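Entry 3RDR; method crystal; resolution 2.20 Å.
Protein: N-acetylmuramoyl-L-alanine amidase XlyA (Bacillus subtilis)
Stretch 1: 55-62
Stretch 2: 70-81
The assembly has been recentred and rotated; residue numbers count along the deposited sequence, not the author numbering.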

# COMPACT_ATOMS: atom_id res chain seq x y z
N THR A 55 3.08 0.57 -17.08
CA THR A 55 3.51 0.61 -15.68
C THR A 55 4.09 -0.75 -15.28
O THR A 55 3.63 -1.79 -15.74
CB THR A 55 2.33 0.94 -14.74
OG1 THR A 55 1.34 -0.09 -14.83
CG2 THR A 55 1.70 2.27 -15.13
N THR A 56 5.10 -0.73 -14.41
CA THR A 56 5.73 -1.96 -13.96
C THR A 56 5.61 -2.18 -12.45
O THR A 56 5.82 -3.30 -11.96
CB THR A 56 7.23 -1.98 -14.36
OG1 THR A 56 7.85 -0.75 -13.98
CG2 THR A 56 7.37 -2.17 -15.88
N THR A 57 5.28 -1.13 -11.71
CA THR A 57 5.14 -1.24 -10.26
C THR A 57 3.67 -1.42 -9.89
O THR A 57 2.78 -0.99 -10.63
CB THR A 57 5.69 0.03 -9.54
OG1 THR A 57 7.12 0.07 -9.68
CG2 THR A 57 5.35 0.02 -8.06
N SER A 58 3.41 -2.08 -8.76
CA SER A 58 2.03 -2.29 -8.33
C SER A 58 1.95 -2.67 -6.86
O SER A 58 2.87 -3.28 -6.31
CB SER A 58 1.36 -3.39 -9.17
OG SER A 58 1.97 -4.65 -8.92
N TRP A 59 0.84 -2.29 -6.23
CA TRP A 59 0.60 -2.59 -4.83
C TRP A 59 -0.90 -2.83 -4.69
O TRP A 59 -1.66 -2.63 -5.64
CB TRP A 59 1.08 -1.44 -3.94
CG TRP A 59 0.54 -0.12 -4.34
CD1 TRP A 59 -0.59 0.48 -3.86
CD2 TRP A 59 1.08 0.76 -5.32
NE1 TRP A 59 -0.78 1.68 -4.49
CE2 TRP A 59 0.23 1.88 -5.39
CE3 TRP A 59 2.21 0.72 -6.15
CZ2 TRP A 59 0.47 2.96 -6.26
CZ3 TRP A 59 2.45 1.79 -7.02
CH2 TRP A 59 1.58 2.89 -7.06
N HIS A 60 -1.34 -3.25 -3.51
CA HIS A 60 -2.74 -3.59 -3.29
C HIS A 60 -3.73 -2.47 -2.97
O HIS A 60 -4.83 -2.45 -3.52
CB HIS A 60 -2.80 -4.67 -2.20
CG HIS A 60 -1.87 -5.81 -2.46
ND1 HIS A 60 -2.26 -6.95 -3.13
CD2 HIS A 60 -0.55 -5.95 -2.21
CE1 HIS A 60 -1.21 -7.75 -3.28
NE2 HIS A 60 -0.16 -7.16 -2.73
N PHE A 61 -3.34 -1.55 -2.09
CA PHE A 61 -4.23 -0.47 -1.67
C PHE A 61 -3.60 0.93 -1.70
O PHE A 61 -2.45 1.11 -1.29
CB PHE A 61 -4.70 -0.70 -0.23
CG PHE A 61 -5.58 -1.90 -0.03
CD1 PHE A 61 -6.92 -1.88 -0.40
CD2 PHE A 61 -5.08 -3.03 0.61
CE1 PHE A 61 -7.76 -2.96 -0.13
CE2 PHE A 61 -5.91 -4.12 0.89
CZ PHE A 61 -7.25 -4.08 0.52
N THR A 62 -4.36 1.90 -2.17
CA THR A 62 -3.92 3.29 -2.16
C THR A 62 -4.94 3.98 -1.26
O THR A 62 -6.15 3.84 -1.45
CB THR A 62 -3.91 3.94 -3.54
OG1 THR A 62 -2.99 3.25 -4.40
CG2 THR A 62 -3.47 5.41 -3.42
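Stretch 2, residues 70-81: QHLPLNENGWHA

Stretch 2 lies against stretch 1 as an irregular, bent chain, held by two backbone hydrogen bonds, one antiparallel bridge and one edge-to-face pair of W59 and H71. The two pieces bury 743 Å² between them, both sides summed.

At F61 and Q70 the chains run in opposite directions. F61 faces Q70 as an antiparallel, non-hydrogen-bonded pair, CA to CA 4.6 Å, with both side chains on the same face of the sheet. F61 CE1 lies 3.4 Å from Q70 CG. Next to this pair, H71 N donates to H60 O at 2.9 Å. The register continues with H60 CA 4.9 Å from L72 CA.

The chain then leaves this line through a type I turn from P73 to E76, closed by E76 N to P73 O at 3.2 Å. L74 reaches back from the turn, and its CD2 packs 3.7 Å from F61 CE2. After the turn the chain returns to stretch 1, where W59 CA and G78 CA are 5.0 Å apart. G78 leaves room here: an ideal CB would lie 2.7 Å from S58 O, a clash.

S58 and W79 are joined twice. S58 N donates to W79 O at 2.9 Å, and W79 N donates to S58 OG at 3.2 Å. H80 follows, its CB 3.3 Å from S58 O.

The H60 ring sits in the bend of stretch 2, touching residues from L72 to G78, with L72 CD2 over one face. A water accepts from G78 N at 3.0 Å and also bonds H80 NE2 at 3.0 Å; its bond to H60 NE2, 3.4 Å, is weak.

H71 turns its ring edge toward the face of W59, with planes at 82°. T62 OG1 ties both rings together: it hydrogen-bonds H71 NE2 at 2.6 Å and accepts from W59 NE1 at 2.7 Å.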

# COMPACT_ATOMS: atom_id res chain seq x y z
N GLN A 70 -8.51 -0.45 -4.28
CA GLN A 70 -7.77 -1.71 -4.29
C GLN A 70 -7.47 -2.04 -5.75
O GLN A 70 -8.37 -2.11 -6.58
CB GLN A 70 -8.60 -2.83 -3.67
CG GLN A 70 -7.80 -4.09 -3.34
CD GLN A 70 -8.68 -5.23 -2.88
OE1 GLN A 70 -9.73 -5.02 -2.28
NE2 GLN A 70 -8.25 -6.46 -3.14
N HIS A 71 -6.19 -2.24 -6.05
CA HIS A 71 -5.74 -2.50 -7.41
C HIS A 71 -5.45 -3.97 -7.70
O HIS A 71 -5.33 -4.37 -8.85
CB HIS A 71 -4.48 -1.68 -7.67
CG HIS A 71 -4.52 -0.31 -7.09
ND1 HIS A 71 -5.29 0.71 -7.62
CD2 HIS A 71 -3.92 0.22 -6.00
CE1 HIS A 71 -5.15 1.80 -6.89
NE2 HIS A 71 -4.32 1.52 -5.89
N LEU A 72 -5.34 -4.76 -6.64
CA LEU A 72 -5.01 -6.18 -6.76
C LEU A 72 -5.76 -7.00 -5.73
O LEU A 72 -6.07 -6.52 -4.64
CB LEU A 72 -3.51 -6.37 -6.52
CG LEU A 72 -2.42 -6.51 -7.58
CD1 LEU A 72 -2.81 -5.91 -8.92
CD2 LEU A 72 -1.16 -5.86 -7.03
N PRO A 73 -6.08 -8.27 -6.07
CA PRO A 73 -6.79 -9.12 -5.11
C PRO A 73 -5.75 -9.52 -4.06
O PRO A 73 -4.56 -9.61 -4.38
CB PRO A 73 -7.25 -10.30 -5.97
CG PRO A 73 -6.19 -10.39 -7.02
CD PRO A 73 -5.98 -8.93 -7.38
N LEU A 74 -6.18 -9.75 -2.82
CA LEU A 74 -5.23 -10.10 -1.77
C LEU A 74 -4.58 -11.48 -1.86
O LEU A 74 -3.74 -11.83 -1.03
CB LEU A 74 -5.88 -9.91 -0.40
CG LEU A 74 -6.44 -8.50 -0.18
CD1 LEU A 74 -6.80 -8.32 1.29
CD2 LEU A 74 -5.41 -7.45 -0.59
N ASN A 75 -4.96 -12.28 -2.86
CA ASN A 75 -4.35 -13.60 -3.03
C ASN A 75 -3.28 -13.57 -4.13
O ASN A 75 -2.80 -14.62 -4.56
CB ASN A 75 -5.41 -14.67 -3.35
CG ASN A 75 -6.34 -14.27 -4.47
OD1 ASN A 75 -5.92 -13.88 -5.55
ND2 ASN A 75 -7.64 -14.40 -4.22
N GLU A 76 -2.91 -12.36 -4.55
CA GLU A 76 -1.88 -12.16 -5.58
C GLU A 76 -0.84 -11.16 -5.07
O GLU A 76 -1.14 -10.31 -4.24
CB GLU A 76 -2.51 -11.61 -6.86
CG GLU A 76 -3.17 -12.66 -7.75
CD GLU A 76 -3.74 -12.06 -9.03
OE1 GLU A 76 -3.16 -11.07 -9.53
OE2 GLU A 76 -4.75 -12.58 -9.54
N ASN A 77 0.39 -11.26 -5.59
CA ASN A 77 1.46 -10.36 -5.18
C ASN A 77 1.52 -9.12 -6.07
O ASN A 77 0.87 -9.05 -7.11
CB ASN A 77 2.82 -11.06 -5.26
CG ASN A 77 3.35 -11.14 -6.69
OD1 ASN A 77 2.73 -11.75 -7.57
ND2 ASN A 77 4.49 -10.50 -6.93
N GLY A 78 2.32 -8.15 -5.64
CA GLY A 78 2.51 -6.94 -6.41
C GLY A 78 4.01 -6.72 -6.47
O GLY A 78 4.75 -7.41 -5.79
N TRP A 79 4.46 -5.79 -7.31
CA TRP A 79 5.89 -5.48 -7.40
C TRP A 79 6.05 -4.12 -6.73
O TRP A 79 5.79 -3.09 -7.36
CB TRP A 79 6.32 -5.37 -8.87
CG TRP A 79 6.29 -6.66 -9.64
CD1 TRP A 79 5.84 -6.83 -10.92
CD2 TRP A 79 6.79 -7.94 -9.22
NE1 TRP A 79 6.04 -8.13 -11.33
CE2 TRP A 79 6.62 -8.83 -10.30
CE3 TRP A 79 7.38 -8.41 -8.04
CZ2 TRP A 79 7.01 -10.17 -10.24
CZ3 TRP A 79 7.76 -9.75 -7.97
CH2 TRP A 79 7.57 -10.61 -9.07
N HIS A 80 6.48 -4.09 -5.47
CA HIS A 80 6.60 -2.81 -4.78
C HIS A 80 7.67 -2.72 -3.69
O HIS A 80 8.11 -1.62 -3.36
CB HIS A 80 5.25 -2.46 -4.16
CG HIS A 80 4.76 -3.49 -3.18
ND1 HIS A 80 5.06 -3.45 -1.84
CD2 HIS A 80 4.06 -4.64 -3.38
CE1 HIS A 80 4.56 -4.52 -1.25
NE2 HIS A 80 3.96 -5.26 -2.16
N ALA A 81 8.06 -3.86 -3.13
CA ALA A 81 9.04 -3.89 -2.04
C ALA A 81 10.51 -3.81 -2.47
O ALA A 81 11.37 -3.51 -1.65
CB ALA A 81 8.82 -5.14 -1.19
O HOH W 1 3.11 -8.07 -2.70